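Long-range contacts in UDP-L-Rhamnose Synthase (Acanthamoeba polyphaga mimivirus, PDB 7JID), which probably makes UDP-L-rhamnose with NADP(H) as cofactor, its fold being that of the RmlD-like, Rossmann-type sugar-nucleotide enzymes: residues Ser183-Ile188 with Glu242-Gln248; Asp53-Ser57 with Ala206-Thr210. Numbering follows the deposited sequence.

Contact 1 of 2, residues Ser183-Ile188 with Glu242-Gln248. With AWU ([[(2~{R},3~{S},4~{R},5~{R})-5-[2,4-bis(oxidanylidene)pyrimidin-1-yl]-3,4-bis(oxidanyl)oxolan-2-yl]methoxy-oxidanyl-phosphoryl] [(2~{R},3~{R},4~{R},5~{R},6~{S})-6-methyl-3,4,5-tris(oxidanyl)oxan-2-yl] hydrogen phosphate), chain C; EDO (1,2-ethanediol), chain J.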
loop_
_atom_site.group_PDB
_atom_site.type_symbol
_atom_site.label_atom_id
_atom_site.label_comp_id
_atom_site.label_asym_id
_atom_site.label_seq_id
_atom_site.Cartn_x
_atom_site.Cartn_y
_atom_site.Cartn_z
ATOM N N SER A 183 -16.839 17.356 23.001
ATOM C CA SER A 183 -18.183 17.494 23.628
ATOM C C SER A 183 -18.615 16.179 24.269
ATOM O O SER A 183 -19.214 16.230 25.353
ATOM C CB SER A 183 -19.212 17.946 22.620
ATOM O OG SER A 183 -18.888 19.251 22.143
ATOM N N ARG A 184 -18.384 15.050 23.599
ATOM C CA ARG A 184 -18.773 13.716 24.095
ATOM C C ARG A 184 -17.556 12.788 24.016
ATOM O O ARG A 184 -16.787 12.904 23.029
ATOM C CB ARG A 184 -19.966 13.148 23.314
ATOM C CG ARG A 184 -21.233 13.982 23.466
ATOM C CD ARG A 184 -22.482 13.192 23.103
ATOM N NE ARG A 184 -22.501 13.012 21.674
ATOM C CZ ARG A 184 -23.226 12.124 20.998
ATOM N NH1 ARG A 184 -24.021 11.255 21.592
ATOM N NH2 ARG A 184 -23.108 12.106 19.688
ATOM N N ILE A 185 -17.445 11.924 25.022
ATOM C CA ILE A 185 -16.265 11.041 25.213
ATOM C C ILE A 185 -16.742 9.613 25.046
ATOM O O ILE A 185 -17.643 9.188 25.771
ATOM C CB ILE A 185 -15.659 11.284 26.603
ATOM C CG1 ILE A 185 -15.176 12.735 26.763
ATOM C CG2 ILE A 185 -14.572 10.271 26.887
ATOM C CD1 ILE A 185 -14.083 13.172 25.825
ATOM N N CYS A 186 -16.093 8.887 24.133
ATOM C CA CYS A 186 -16.259 7.436 24.005
ATOM C C CYS A 186 -15.195 6.790 24.882
ATOM O O CYS A 186 -14.037 6.731 24.432
ATOM C CB CYS A 186 -16.199 6.996 22.549
ATOM S SG CYS A 186 -16.477 5.236 22.380
ATOM N N SER A 187 -15.531 6.444 26.139
ATOM C CA SER A 187 -14.511 5.947 27.098
ATOM C C SER A 187 -14.277 4.446 26.896
ATOM O O SER A 187 -15.155 3.608 27.180
ATOM C CB SER A 187 -14.839 6.271 28.544
ATOM O OG SER A 187 -13.798 5.911 29.443
ATOM N N ILE A 188 -13.061 4.067 26.537
ATOM C CA ILE A 188 -12.705 2.643 26.319
ATOM C C ILE A 188 -11.267 2.448 26.805
ATOM O O ILE A 188 -10.395 3.226 26.439
ATOM C CB ILE A 188 -12.857 2.233 24.831
ATOM C CG1 ILE A 188 -14.301 2.380 24.297
ATOM C CG2 ILE A 188 -12.353 0.810 24.628
ATOM C CD1 ILE A 188 -14.448 2.146 22.802
ATOM N N GLU A 242 -19.774 14.420 29.071
ATOM C CA GLU A 242 -20.808 13.470 28.615
ATOM C C GLU A 242 -20.133 12.267 27.950
ATOM O O GLU A 242 -19.185 12.473 27.172
ATOM C CB GLU A 242 -21.728 14.182 27.625
ATOM C CG GLU A 242 -22.881 13.323 27.152
ATOM C CD GLU A 242 -23.912 14.076 26.316
ATOM O OE1 GLU A 242 -24.837 13.424 25.826
ATOM O OE2 GLU A 242 -23.786 15.316 26.160
ATOM N N ASN A 243 -20.596 11.067 28.265
ATOM C CA ASN A 243 -20.114 9.827 27.606
ATOM C C ASN A 243 -21.019 9.515 26.425
ATOM O O ASN A 243 -22.221 9.960 26.430
ATOM C CB ASN A 243 -20.034 8.648 28.562
ATOM C CG ASN A 243 -18.796 8.727 29.431
ATOM O OD1 ASN A 243 -18.925 8.732 30.643
ATOM N ND2 ASN A 243 -17.608 8.801 28.839
ATOM N N MET A 244 -20.459 8.859 25.431
ATOM C CA MET A 244 -21.225 8.271 24.316
ATOM C C MET A 244 -20.666 6.894 24.036
ATOM O O MET A 244 -19.479 6.613 24.365
ATOM C CB MET A 244 -21.164 9.150 23.063
ATOM C CG MET A 244 -19.766 9.294 22.456
ATOM S SD MET A 244 -19.884 10.095 20.865
ATOM C CE MET A 244 -18.142 10.450 20.580
ATOM N N SER A 245 -21.455 6.066 23.377
ATOM C CA SER A 245 -21.090 4.680 23.017
ATOM C C SER A 245 -20.253 4.681 21.720
ATOM O O SER A 245 -20.190 5.713 21.064
ATOM C CB SER A 245 -22.335 3.856 22.802
ATOM O OG SER A 245 -23.004 4.298 21.635
ATOM N N ARG A 246 -19.565 3.576 21.467
ATOM C CA ARG A 246 -18.842 3.296 20.182
ATOM C C ARG A 246 -19.760 3.545 18.976
ATOM O O ARG A 246 -19.316 4.137 17.998
ATOM C CB ARG A 246 -18.372 1.839 20.243
ATOM C CG ARG A 246 -17.577 1.396 19.031
ATOM C CD ARG A 246 -16.129 1.747 19.173
ATOM N NE ARG A 246 -15.373 1.126 18.073
ATOM C CZ ARG A 246 -14.671 0.004 18.145
ATOM N NH1 ARG A 246 -14.632 -0.742 19.241
ATOM N NH2 ARG A 246 -14.016 -0.395 17.072
ATOM N N GLU A 247 -21.025 3.096 19.067
ATOM C CA GLU A 247 -22.044 3.214 17.981
ATOM C C GLU A 247 -22.436 4.687 17.793
ATOM O O GLU A 247 -22.515 5.145 16.638
ATOM C CB GLU A 247 -23.233 2.316 18.344
ATOM C CG GLU A 247 -22.909 0.828 18.389
ATOM C CD GLU A 247 -22.058 0.310 19.557
ATOM O OE1 GLU A 247 -22.167 0.863 20.715
ATOM O OE2 GLU A 247 -21.193 -0.601 19.293
ATOM N N GLN A 248 -22.683 5.428 18.870
ATOM C CA GLN A 248 -22.946 6.888 18.794
ATOM C C GLN A 248 -21.762 7.586 18.119
ATOM O O GLN A 248 -21.980 8.473 17.271
ATOM C CB GLN A 248 -23.179 7.476 20.181
ATOM C CG GLN A 248 -24.608 7.289 20.674
ATOM C CD GLN A 248 -24.718 7.702 22.125
ATOM O OE1 GLN A 248 -24.031 7.163 22.983
ATOM N NE2 GLN A 248 -25.549 8.707 22.407
HETATM P PA AWU C . -9.082 11.218 17.355
HETATM O O1A AWU C . -10.082 11.074 16.271
HETATM O O2A AWU C . -8.850 12.598 17.945
HETATM O O3A AWU C . -7.534 10.842 17.010
HETATM P PB AWU C . -7.004 9.827 15.823
HETATM O O1B AWU C . -7.679 8.434 15.803
HETATM O O2B AWU C . -6.926 10.635 14.509
HETATM O O3B AWU C . -5.539 9.586 16.419
HETATM C "C5'" AWU C . -2.586 8.265 14.783
HETATM O "O5'" AWU C . -3.510 9.139 15.401
HETATM C "C4'" AWU C . -2.020 7.308 15.818
HETATM O "O4'" AWU C . -1.203 6.283 15.208
HETATM C "C3'" AWU C . -3.153 6.645 16.529
HETATM O "O3'" AWU C . -2.631 6.000 17.660
HETATM C "C2'" AWU C . -4.182 7.632 17.071
HETATM C "C1'" AWU C . -4.584 8.617 16.065
HETATM N N1 AWU C . -13.054 10.591 20.639
HETATM C C2 AWU C . -14.087 10.867 21.518
HETATM O O2 AWU C . -14.083 10.367 22.662
HETATM N N3 AWU C . -15.022 11.800 21.151
HETATM C C4 AWU C . -15.048 12.340 19.904
HETATM O O4 AWU C . -15.947 13.225 19.652
HETATM C C5 AWU C . -13.996 12.076 19.027
HETATM C C6 AWU C . -13.050 11.112 19.360
HETATM C C1C AWU C . -12.001 9.600 21.002
HETATM C C2C AWU C . -11.690 8.516 19.969
HETATM C C3C AWU C . -10.210 8.190 20.292
HETATM C C4C AWU C . -9.710 9.521 20.753
HETATM C C5C AWU C . -8.799 10.246 19.784
HETATM C "C6'" AWU C . -1.522 9.186 14.190
HETATM O "O2'" AWU C . -3.551 8.401 18.073
HETATM O O2C AWU C . -12.528 7.414 20.208
HETATM O O3C AWU C . -10.116 7.318 21.403
HETATM O O4C AWU C . -10.824 10.381 20.955
HETATM O O5C AWU C . -9.477 10.237 18.506
HETATM C C1 EDO J . -18.249 1.660 24.421
HETATM O O1 EDO J . -19.428 1.721 23.648
HETATM C C2 EDO J . -17.857 2.942 25.108
HETATM O O2 EDO J . -18.578 3.289 26.273
HETATM O O HOH W 1 -24.186 10.562 24.751
HETATM O O HOH W 2 -18.208 6.048 26.835
#

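Contact 2 of 2, residues Asp53-Ser57 with Ala206-Thr210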
loop_
_atom_site.group_PDB
_atom_site.type_symbol
_atom_site.label_atom_id
_atom_site.label_comp_id
_atom_site.label_asym_id
_atom_site.label_seq_id
_atom_site.Cartn_x
_atom_site.Cartn_y
_atom_site.Cartn_z
ATOM N N ASP A 53 24.661 8.280 10.515
ATOM C CA ASP A 53 24.846 7.063 11.335
ATOM C C ASP A 53 23.488 6.431 11.656
ATOM O O ASP A 53 23.425 5.221 11.818
ATOM C CB ASP A 53 25.588 7.399 12.632
ATOM C CG ASP A 53 26.966 7.995 12.361
ATOM O OD1 ASP A 53 27.772 7.253 11.818
ATOM O OD2 ASP A 53 27.152 9.196 12.609
ATOM N N ARG A 54 22.460 7.266 11.682
ATOM C CA ARG A 54 21.090 6.816 12.023
ATOM C C ARG A 54 20.130 7.598 11.147
ATOM O O ARG A 54 20.323 8.828 10.980
ATOM C CB ARG A 54 20.769 7.080 13.496
ATOM C CG ARG A 54 21.614 6.351 14.532
ATOM C CD ARG A 54 21.575 4.832 14.421
ATOM N NE ARG A 54 22.341 4.281 15.538
ATOM C CZ ARG A 54 23.665 4.051 15.498
ATOM N NH1 ARG A 54 24.340 4.315 14.389
ATOM N NH2 ARG A 54 24.299 3.615 16.577
ATOM N N VAL A 55 19.058 6.944 10.716
ATOM C CA VAL A 55 17.904 7.625 10.078
ATOM C C VAL A 55 16.664 7.355 10.940
ATOM O O VAL A 55 16.507 6.237 11.433
ATOM C CB VAL A 55 17.733 7.143 8.629
ATOM C CG1 VAL A 55 16.523 7.770 7.965
ATOM C CG2 VAL A 55 18.998 7.440 7.817
ATOM N N MET A 56 15.836 8.362 11.080
ATOM C CA MET A 56 14.528 8.166 11.769
ATOM C C MET A 56 13.411 8.737 10.914
ATOM O O MET A 56 13.592 9.762 10.264
ATOM C CB MET A 56 14.493 8.798 13.161
ATOM C CG MET A 56 15.733 8.506 14.017
ATOM S SD MET A 56 15.581 9.065 15.744
ATOM C CE MET A 56 14.729 7.632 16.400
ATOM N N SER A 57 12.269 8.069 10.981
ATOM C CA SER A 57 11.039 8.416 10.247
ATOM C C SER A 57 9.937 8.787 11.252
ATOM O O SER A 57 9.430 7.888 11.962
ATOM C CB SER A 57 10.581 7.307 9.349
ATOM O OG SER A 57 9.380 7.697 8.678
ATOM N N ALA A 206 17.500 3.202 19.184
ATOM C CA ALA A 206 18.087 3.645 17.892
ATOM C C ALA A 206 19.613 3.785 18.110
ATOM O O ALA A 206 20.383 3.206 17.326
ATOM C CB ALA A 206 17.485 4.941 17.436
ATOM N N ARG A 207 20.024 4.363 19.231
ATOM C CA ARG A 207 21.483 4.437 19.554
ATOM C C ARG A 207 22.072 3.025 19.555
ATOM O O ARG A 207 23.238 2.811 19.037
ATOM C CB ARG A 207 21.681 5.166 20.880
ATOM C CG ARG A 207 23.149 5.294 21.259
ATOM C CD ARG A 207 23.279 6.170 22.455
ATOM N NE ARG A 207 23.230 7.567 22.065
ATOM C CZ ARG A 207 22.298 8.426 22.387
ATOM N NH1 ARG A 207 21.276 8.064 23.136
ATOM N NH2 ARG A 207 22.414 9.677 21.994
ATOM N N ASN A 208 21.348 2.053 20.108
ATOM C CA ASN A 208 21.832 0.664 20.276
ATOM C C ASN A 208 21.741 -0.148 18.982
ATOM O O ASN A 208 22.111 -1.301 19.026
ATOM C CB ASN A 208 21.114 -0.067 21.408
ATOM C CG ASN A 208 21.468 0.463 22.779
ATOM O OD1 ASN A 208 22.462 1.181 22.937
ATOM N ND2 ASN A 208 20.619 0.191 23.768
ATOM N N LYS A 209 21.097 0.388 17.946
ATOM C CA LYS A 209 20.823 -0.286 16.649
ATOM C C LYS A 209 19.905 -1.483 16.907
ATOM O O LYS A 209 19.957 -2.441 16.161
ATOM C CB LYS A 209 22.127 -0.618 15.901
ATOM C CG LYS A 209 22.874 0.626 15.474
ATOM C CD LYS A 209 24.299 0.382 14.966
ATOM C CE LYS A 209 24.381 -0.484 13.740
ATOM N NZ LYS A 209 25.686 -0.269 13.062
ATOM N N THR A 210 19.044 -1.407 17.945
ATOM C CA THR A 210 18.013 -2.443 18.169
ATOM C C THR A 210 17.111 -2.432 16.923
ATOM O O THR A 210 16.671 -1.325 16.560
ATOM C CB THR A 210 17.220 -2.185 19.454
ATOM O OG1 THR A 210 18.126 -2.038 20.547
ATOM C CG2 THR A 210 16.191 -3.259 19.710
#

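Contact 1 of 2, residues Ser183-Ile188 with Glu242-Gln248
Segments 183-188 and 242-248 run side by side in parallel, with the CA atoms of I185 and N243 4.7 Å apart. I185 supplies both main-chain hydrogen bonds: its N donates to E242 O (2.8 Å), and its O accepts from M244 N (2.9 Å). The same I185 O also receives N243 ND2 at 3.1 Å, an amide group that N225 engages as well. The CA-to-CB bond of M244 is directed toward 183-188; its CB lies over one face of the R184 guanidinium, 3.8 Å from R184 NH1. One water ties R184 NH1 to E242 OE1 and N243 O, and a second joins S187 N to M244 O. The chain then turns into helix 246-252 through a capping box, in which S245 OG accepts from Q248 N (3.0 Å) and Q248 OE1 from S245 N (2.8 Å). R184 O and C186 N, left over by the strand pairing, read the uracil of the bound UDP-rhamnose: AWU N3 donates to R184 O (2.8 Å) and C186 N to AWU O2 (2.9 Å), while M244 CE sits 3.4 Å from AWU N3. This short parallel pair lines part of the uracil end of the UDP-rhamnose pocket in an extended short-chain dehydrogenase/reductase fold.

Contact 2 of 2, residues Asp53-Ser57 with Ala206-Thr210
R54 reaches from the start of strand 54-57 across the end of helix 195-207, and the methylene CG of K209 covers one face of its guanidinium, 3.5 Å from R54 NH2. Near the plane of that group lie two backbone carbonyls, both hydrogen-bonded: R54 NE donates to A206 O at 2.9 Å and R54 NH2 to R207 O at 2.8 Å. The remaining terminal nitrogen turns back to its own segment, where R54 NH1 donates to D53 O (2.9 Å), so the arginine is held from both sides of the contact. Carbonyls in the last turn of a helix commonly lack an amide partner further along the chain, and here the arginine serves R207 O from outside. A206 O is shared, since K209 N also donates to it at 3.0 Å. K209, with phi of 64°, closes the helix in a Schellman motif, which turns the chain away toward strand 212-215. In the Rossmann-type fold to which these elements belong, strand 54-57 lies inside the six-stranded parallel sheet, between strands 5-9 and 103-109, and the helix end rests against that sheet. W6 and T105 from those neighbouring strands also touch A206. Two residues along the strand the contact becomes apolar: the end of the M56 side chain lies nearer than its sideways CA-to-CB bond would suggest, with M56 CE 4.0 Å from A206 CB. The CA-to-CB bond of R207 points away from segment 53-57, and its guanidinium forms a salt bridge with E28.

In the fold
Contacts 1 and 2 lie on opposite sides of the chain's centre, their own centres 39 Å apart and their nearest atoms about 25 Å apart. Along the chain their segments alternate: 53-57, 183-188, 206-210, 242-248. Strand 184-185 of contact 1 is followed directly by helix 195-207, whose end forms part of contact 2, so the chain passes from the uracil site back to the large parallel sheet and, after strand 212-215, returns through helix 224-234 to strand 242-243. Contact 1 belongs to the small two-stranded sheet at the UDP-rhamnose pocket; contact 2 belongs to the six-stranded sheet of the NADP-binding part. Neither part is therefore built from one continuous run of sequence.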